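Local coordinates for adhesion G-protein coupled receptor G6 (Danio rerio, PDB 6V55) that probably serves in cell adhesion and myelination as an adhesion G-protein-coupled receptor, with a large extracellular region of several domains that binds calcium, at residues A[53-56]-A[57-61]; A[461-464]-A[465-469]. One frame throughout, in Å; residues are numbered along the deposited sequence.

Both contacts are short, local folds of one continuous chain: interaction 1 (53-61) comes first, in the loop between strands 41-51 and 62-66 of the CUB domain, and interaction 2 (461-469) much later, leading into strand 468-472. Their centres are 16 Å apart and their nearest atoms about 6 Å, so they do not touch. Two features nevertheless join their surroundings. Lys-477, between strands 468-472 and 480-488, forms a salt bridge with Glu-53, and one glycan is flanked by Gln-56, Ile-59, Arg-479 and Asn-480. The calcium-bearing loop thus lies against a part of the chain some 400 residues later, a proximity that probably helps set how the extracellular domains are arranged.

Interaction 1: A[53-56]-A[57-61]; sequences EEAQ and GCIYD. With CA (calcium ion), chain C; NAG (2-acetamido-2-deoxy-beta-D-glucopyranose), chain N.
Backbone folding brings the CA atoms of Glu-53 and Asp-61 to 5.7 Å of each other, and at the far end of the loop Cys-58 N bonds to Ala-55 O at 3.0 Å, closing a type II beta turn with Gln-56 and Gly-57 at its centre. The two acids meet through calcium. Glu-53, with CG anti to the backbone N (chi1 170°) and the chain extended beyond it, delivers OE1 to the ion at 2.5 Å. Asp-61 binds it with both carboxylate oxygens, OD1 at 2.5 Å and OD2 at 2.7 Å. The two side chains cross at about a right angle, with their carboxylate planes 75° apart, while sharing the cation. The other Glu-53 oxygen, OE2, pairs with Lys-477 and also approaches Tyr-60 CD2 at 3.3 Å, obliquely to the ring. Over one face of that ring lies Ala-55 CB, 4.0 Å from the centroid, a CH-pi contact. Between the two limbs of the loop, a water accepts from Tyr-60 N and donates to Glu-53 O, joining their backbones. Asp-61 OD2 also bonds to Tyr-25 OH, and Cys-58 is disulfide-linked to Cys-75. With Asp-98, Ser-100, Val-101 and a second water completing the coordination, this is the calcium site characteristic of calcium-binding CUB domains.

Interaction 2: A[461-464]-A[465-469]; sequences PESR and PTVTQ
Gln-469 reaches back over a turn to Ser-463 and Pro-461, and its side chain can be traced outward. The CB bond points at the preceding segment, and CG, anti to the carbonyl carbon (chi1 -62°), comes 3.3 Å from Ser-463 OG. A bend at chi2 then swings the amide across: CD and OE1 lie beside the ring of Pro-461, with OE1 at 3.5 Å from Pro-461 CG. At the tip, NE2 donates to Ser-463 OG at 3.1 Å, the N-H···O angle being 149° and the acceptor tilted 15° from the amide plane. Ser-463 OG in turn donates to Pro-461 O at 3.0 Å, so this hydroxyl is gripped by two bonds, one in each direction. NE2 has a second acceptor, Gly-336 O, which helps fix the rotation of the amide. The chain reverses through a type II beta turn from Arg-464 to Val-467, closed by a weak bond from Val-467 N to Arg-464 O. Next to it, Val-467 CG1 packs on Ser-463 CB at 4.0 Å. Neither segment is helical. The turn feeds strand 468-472, an outer strand of a three-stranded antiparallel sheet, whose neighbour 480-488 receives Pro-465 on Ile-487 and Ser-463 on Cys-485; backbone bonds also tie Val-467 to Cys-485 and Gln-469 to Arg-483, while Ser-463 bonds to Cys-449, the disulfide partner of Cys-485.

Interaction 1: A[53-56]-A[57-61]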
ATOM      1  N   GLU A  53      -6.473   9.720   1.710  1.00 13.41           N
ATOM      2  CA  GLU A  53      -6.342  11.171   1.639  1.00 14.88           C
ATOM      3  C   GLU A  53      -5.890  11.567   0.239  1.00 23.07           C
ATOM      4  O   GLU A  53      -4.899  11.036  -0.268  1.00 32.65           O
ATOM      5  CB  GLU A  53      -5.340  11.645   2.684  1.00 13.28           C
ATOM      6  CG  GLU A  53      -4.957  13.081   2.544  1.00 17.06           C
ATOM      7  CD  GLU A  53      -3.899  13.535   3.552  1.00 20.35           C
ATOM      8  OE1 GLU A  53      -3.167  12.692   4.114  1.00 17.57           O
ATOM      9  OE2 GLU A  53      -3.787  14.762   3.779  1.00 20.86           O
ATOM     10  N   GLU A  54      -6.639  12.442  -0.421  1.00 23.83           N
ATOM     11  CA  GLU A  54      -6.283  12.784  -1.789  1.00 28.99           C
ATOM     12  C   GLU A  54      -5.208  13.870  -1.823  1.00 24.52           C
ATOM     13  O   GLU A  54      -5.142  14.727  -0.937  1.00 24.86           O
ATOM     14  CB  GLU A  54      -7.518  13.215  -2.586  1.00 43.89           C
ATOM     15  CG  GLU A  54      -7.358  12.935  -4.108  1.00 59.17           C
ATOM     16  CD  GLU A  54      -8.519  13.432  -4.952  1.00 68.50           C
ATOM     17  OE1 GLU A  54      -8.600  13.048  -6.148  1.00 71.14           O
ATOM     18  OE2 GLU A  54      -9.360  14.186  -4.405  1.00 71.76           O
ATOM     19  N   ALA A  55      -4.339  13.794  -2.834  1.00 25.57           N
ATOM     20  CA  ALA A  55      -3.317  14.799  -3.092  1.00 24.27           C
ATOM     21  C   ALA A  55      -2.898  14.725  -4.554  1.00 30.50           C
ATOM     22  O   ALA A  55      -2.999  13.675  -5.197  1.00 29.29           O
ATOM     23  CB  ALA A  55      -2.087  14.611  -2.212  1.00 21.83           C
ATOM     24  N   GLN A  56      -2.424  15.864  -5.068  1.00 34.48           N
ATOM     25  CA  GLN A  56      -1.858  15.934  -6.412  1.00 35.98           C
ATOM     26  C   GLN A  56      -0.553  15.151  -6.455  1.00 29.77           C
ATOM     27  O   GLN A  56       0.373  15.436  -5.693  1.00 27.53           O
ATOM     28  CB  GLN A  56      -1.614  17.388  -6.815  1.00 44.70           C
ATOM     29  CG  GLN A  56      -2.829  18.095  -7.409  1.00 53.47           C
ATOM     30  CD  GLN A  56      -3.197  17.567  -8.788  1.00 61.64           C
ATOM     31  OE1 GLN A  56      -2.375  17.573  -9.709  1.00 65.44           O
ATOM     32  NE2 GLN A  56      -4.436  17.094  -8.932  1.00 63.65           N
ATOM     33  N   GLY A  57      -0.490  14.147  -7.324  1.00 29.28           N
ATOM     34  CA  GLY A  57       0.643  13.245  -7.350  1.00 29.42           C
ATOM     35  C   GLY A  57       0.695  12.268  -6.197  1.00 25.69           C
ATOM     36  O   GLY A  57       1.745  11.639  -5.993  1.00 27.74           O
ATOM     37  N   CYS A  58      -0.411  12.140  -5.446  1.00 21.19           N
ATOM     38  CA  CYS A  58      -0.588  11.218  -4.315  1.00 20.55           C
ATOM     39  C   CYS A  58       0.505  11.380  -3.241  1.00 18.53           C
ATOM     40  O   CYS A  58       0.942  10.407  -2.617  1.00 17.04           O
ATOM     41  CB  CYS A  58      -0.717   9.773  -4.835  1.00 14.59           C
ATOM     42  SG  CYS A  58      -2.424   9.358  -5.519  0.48 24.37           S
ATOM     43  N   ILE A  59       0.950  12.630  -3.024  1.00 14.36           N
ATOM     44  CA  ILE A  59       2.145  12.882  -2.221  1.00 15.30           C
ATOM     45  C   ILE A  59       1.871  12.934  -0.728  1.00 19.23           C
ATOM     46  O   ILE A  59       2.811  13.159   0.053  1.00 23.98           O
ATOM     47  CB  ILE A  59       2.855  14.192  -2.632  1.00 14.73           C
ATOM     48  CG1 ILE A  59       2.019  15.413  -2.267  1.00 15.42           C
ATOM     49  CG2 ILE A  59       3.165  14.222  -4.123  1.00 14.73           C
ATOM     50  CD1 ILE A  59       2.863  16.659  -2.059  1.00 15.90           C
ATOM     51  N   TYR A  60       0.627  12.709  -0.296  1.00 19.34           N
ATOM     52  CA  TYR A  60       0.310  12.682   1.133  1.00 15.20           C
ATOM     53  C   TYR A  60       0.203  11.234   1.602  1.00 15.73           C
ATOM     54  O   TYR A  60       1.146  10.725   2.214  1.00 19.80           O
ATOM     55  CB  TYR A  60      -0.977  13.454   1.433  1.00 13.61           C
ATOM     56  CG  TYR A  60      -0.873  14.970   1.282  1.00 13.65           C
ATOM     57  CD1 TYR A  60       0.357  15.598   1.185  1.00 17.32           C
ATOM     58  CD2 TYR A  60      -2.020  15.765   1.242  1.00 13.63           C
ATOM     59  CE1 TYR A  60       0.447  16.973   1.034  1.00 20.76           C
ATOM     60  CE2 TYR A  60      -1.937  17.137   1.094  1.00 13.69           C
ATOM     61  CZ  TYR A  60      -0.704  17.731   0.997  1.00 19.89           C
ATOM     62  OH  TYR A  60      -0.605  19.099   0.868  1.00 28.67           O
ATOM     63  N   ASP A  61      -0.914  10.552   1.337  1.00 13.60           N
ATOM     64  CA  ASP A  61      -1.002   9.115   1.552  1.00 13.56           C
ATOM     65  C   ASP A  61      -1.119   8.443   0.202  1.00 14.63           C
ATOM     66  O   ASP A  61      -1.895   8.893  -0.639  1.00 19.61           O
ATOM     67  CB  ASP A  61      -2.221   8.712   2.387  1.00 19.22           C
ATOM     68  CG  ASP A  61      -2.341   9.490   3.684  1.00 22.16           C
ATOM     69  OD1 ASP A  61      -1.334  10.099   4.088  1.00 21.08           O
ATOM     70  OD2 ASP A  61      -3.440   9.493   4.293  1.00 20.30           O
TER
HETATM   71 CA    CA C 901      -2.372  11.348   6.002  1.00 19.63          CA
HETATM   72  C1  NAG N 912       3.257  20.690  -4.274  1.00 62.55           C
HETATM   73  C2  NAG N 912       3.001  21.988  -5.065  1.00 69.69           C
HETATM   74  C3  NAG N 912       1.860  21.789  -6.084  1.00 70.17           C
HETATM   75  C4  NAG N 912       2.067  20.552  -6.959  1.00 68.18           C
HETATM   76  C5  NAG N 912       2.389  19.306  -6.126  1.00 66.97           C
HETATM   77  C6  NAG N 912       2.812  18.132  -6.985  1.00 63.51           C
HETATM   78  C7  NAG N 912       3.635  23.917  -3.670  1.00 81.87           C
HETATM   79  C8  NAG N 912       3.136  25.012  -2.773  1.00 81.68           C
HETATM   80  N2  NAG N 912       2.701  23.098  -4.171  1.00 75.23           N
HETATM   81  O3  NAG N 912       1.783  22.940  -6.922  1.00 69.59           O
HETATM   82  O4  NAG N 912       0.903  20.300  -7.747  1.00 62.98           O
HETATM   83  O5  NAG N 912       3.472  19.572  -5.213  1.00 66.77           O
HETATM   84  O6  NAG N 912       3.319  17.042  -6.226  1.00 59.16           O
HETATM   85  O7  NAG N 912       4.836  23.768  -3.915  1.00 85.35           O
HETATM   86  O   HOH W   1      -1.894  11.273  -1.022  1.00  5.90           O
HETATM   87  O   HOH W   2      -1.679   9.877   7.979  1.00 59.18           O

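Interaction 2: A[461-464]-A[465-469]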
ATOM      1  N   PRO A 461      10.076   8.822  -0.464  1.00 21.72           N
ATOM      2  CA  PRO A 461       9.965   7.469  -1.029  1.00 24.32           C
ATOM      3  C   PRO A 461      11.136   7.139  -1.951  1.00 25.66           C
ATOM      4  O   PRO A 461      11.961   7.995  -2.275  1.00 27.23           O
ATOM      5  CB  PRO A 461       8.639   7.508  -1.799  1.00 22.03           C
ATOM      6  CG  PRO A 461       8.427   8.957  -2.124  1.00 19.21           C
ATOM      7  CD  PRO A 461       9.094   9.757  -1.040  1.00 17.82           C
ATOM      8  N   GLU A 462      11.198   5.859  -2.347  1.00 25.82           N
ATOM      9  CA  GLU A 462      12.249   5.346  -3.234  1.00 26.97           C
ATOM     10  C   GLU A 462      12.148   6.011  -4.593  1.00 24.26           C
ATOM     11  O   GLU A 462      11.043   6.266  -5.083  1.00 24.15           O
ATOM     12  CB  GLU A 462      12.108   3.825  -3.403  1.00 29.59           C
ATOM     13  CG  GLU A 462      13.301   3.091  -4.013  1.00 31.92           C
ATOM     14  CD  GLU A 462      12.953   1.657  -4.388  1.00 36.61           C
ATOM     15  OE1 GLU A 462      12.028   1.097  -3.766  1.00 38.05           O
ATOM     16  OE2 GLU A 462      13.589   1.090  -5.304  1.00 42.17           O
ATOM     17  N   SER A 463      13.292   6.351  -5.187  1.00 23.37           N
ATOM     18  CA  SER A 463      13.253   7.151  -6.405  1.00 26.36           C
ATOM     19  C   SER A 463      14.315   6.720  -7.399  1.00 30.77           C
ATOM     20  O   SER A 463      15.462   6.468  -7.028  1.00 36.56           O
ATOM     21  CB  SER A 463      13.450   8.637  -6.106  1.00 27.89           C
ATOM     22  OG  SER A 463      12.616   9.057  -5.041  1.00 34.52           O
ATOM     23  N   ARG A 464      13.936   6.724  -8.677  1.00 33.53           N
ATOM     24  CA  ARG A 464      14.870   6.589  -9.790  1.00 30.80           C
ATOM     25  C   ARG A 464      15.792   7.815  -9.843  1.00 27.93           C
ATOM     26  O   ARG A 464      15.462   8.861  -9.280  1.00 28.39           O
ATOM     27  CB  ARG A 464      14.077   6.401 -11.092  1.00 30.43           C
ATOM     28  CG  ARG A 464      13.368   5.045 -11.166  1.00 32.71           C
ATOM     29  CD  ARG A 464      12.823   4.728 -12.555  1.00 41.92           C
ATOM     30  NE  ARG A 464      11.356   4.636 -12.538  1.00 46.99           N
ATOM     31  CZ  ARG A 464      10.644   3.549 -12.844  1.00 46.25           C
ATOM     32  NH1 ARG A 464      11.251   2.424 -13.224  1.00 47.51           N
ATOM     33  NH2 ARG A 464       9.312   3.594 -12.776  1.00 43.43           N
ATOM     34  N   PRO A 465      16.992   7.682 -10.431  1.00 28.30           N
ATOM     35  CA  PRO A 465      17.898   8.845 -10.550  1.00 24.92           C
ATOM     36  C   PRO A 465      17.324   9.985 -11.388  1.00 26.56           C
ATOM     37  O   PRO A 465      16.672   9.760 -12.411  1.00 30.74           O
ATOM     38  CB  PRO A 465      19.136   8.253 -11.229  1.00 23.17           C
ATOM     39  CG  PRO A 465      19.138   6.842 -10.811  1.00 22.21           C
ATOM     40  CD  PRO A 465      17.707   6.415 -10.706  1.00 27.59           C
ATOM     41  N   THR A 466      17.617  11.216 -10.921  1.00 28.64           N
ATOM     42  CA  THR A 466      17.176  12.556 -11.382  1.00 30.71           C
ATOM     43  C   THR A 466      15.685  12.821 -11.135  1.00 32.09           C
ATOM     44  O   THR A 466      15.162  13.844 -11.583  1.00 38.32           O
ATOM     45  CB  THR A 466      17.520  12.874 -12.853  1.00 29.81           C
ATOM     46  OG1 THR A 466      16.569  12.240 -13.711  1.00 28.17           O
ATOM     47  CG2 THR A 466      18.962  12.442 -13.238  1.00 19.90           C
ATOM     48  N   VAL A 467      14.994  11.960 -10.386  1.00 29.42           N
ATOM     49  CA  VAL A 467      13.622  12.216  -9.952  1.00 30.49           C
ATOM     50  C   VAL A 467      13.667  13.115  -8.724  1.00 32.90           C
ATOM     51  O   VAL A 467      14.457  12.871  -7.805  1.00 32.42           O
ATOM     52  CB  VAL A 467      12.899  10.890  -9.641  1.00 29.08           C
ATOM     53  CG1 VAL A 467      11.656  11.070  -8.772  1.00 29.89           C
ATOM     54  CG2 VAL A 467      12.574  10.153 -10.915  1.00 28.16           C
ATOM     55  N   THR A 468      12.847  14.171  -8.717  1.00 34.68           N
ATOM     56  CA  THR A 468      12.610  14.982  -7.529  1.00 30.81           C
ATOM     57  C   THR A 468      11.255  14.609  -6.932  1.00 28.16           C
ATOM     58  O   THR A 468      10.253  14.556  -7.655  1.00 28.86           O
ATOM     59  CB  THR A 468      12.671  16.471  -7.881  1.00 26.82           C
ATOM     60  OG1 THR A 468      14.015  16.799  -8.240  1.00 26.04           O
ATOM     61  CG2 THR A 468      12.251  17.352  -6.700  1.00 28.01           C
ATOM     62  N   GLN A 469      11.234  14.327  -5.627  1.00 22.23           N
ATOM     63  CA  GLN A 469      10.011  13.990  -4.910  1.00 20.52           C
ATOM     64  C   GLN A 469       9.567  15.132  -4.012  1.00 22.70           C
ATOM     65  O   GLN A 469      10.392  15.863  -3.475  1.00 26.16           O
ATOM     66  CB  GLN A 469      10.212  12.754  -4.049  1.00 18.49           C
ATOM     67  CG  GLN A 469      10.542  11.569  -4.856  1.00 19.87           C
ATOM     68  CD  GLN A 469       9.342  10.701  -5.113  1.00 25.84           C
ATOM     69  OE1 GLN A 469       8.187  11.109  -4.895  1.00 33.19           O
ATOM     70  NE2 GLN A 469       9.598   9.483  -5.589  1.00 23.38           N
TER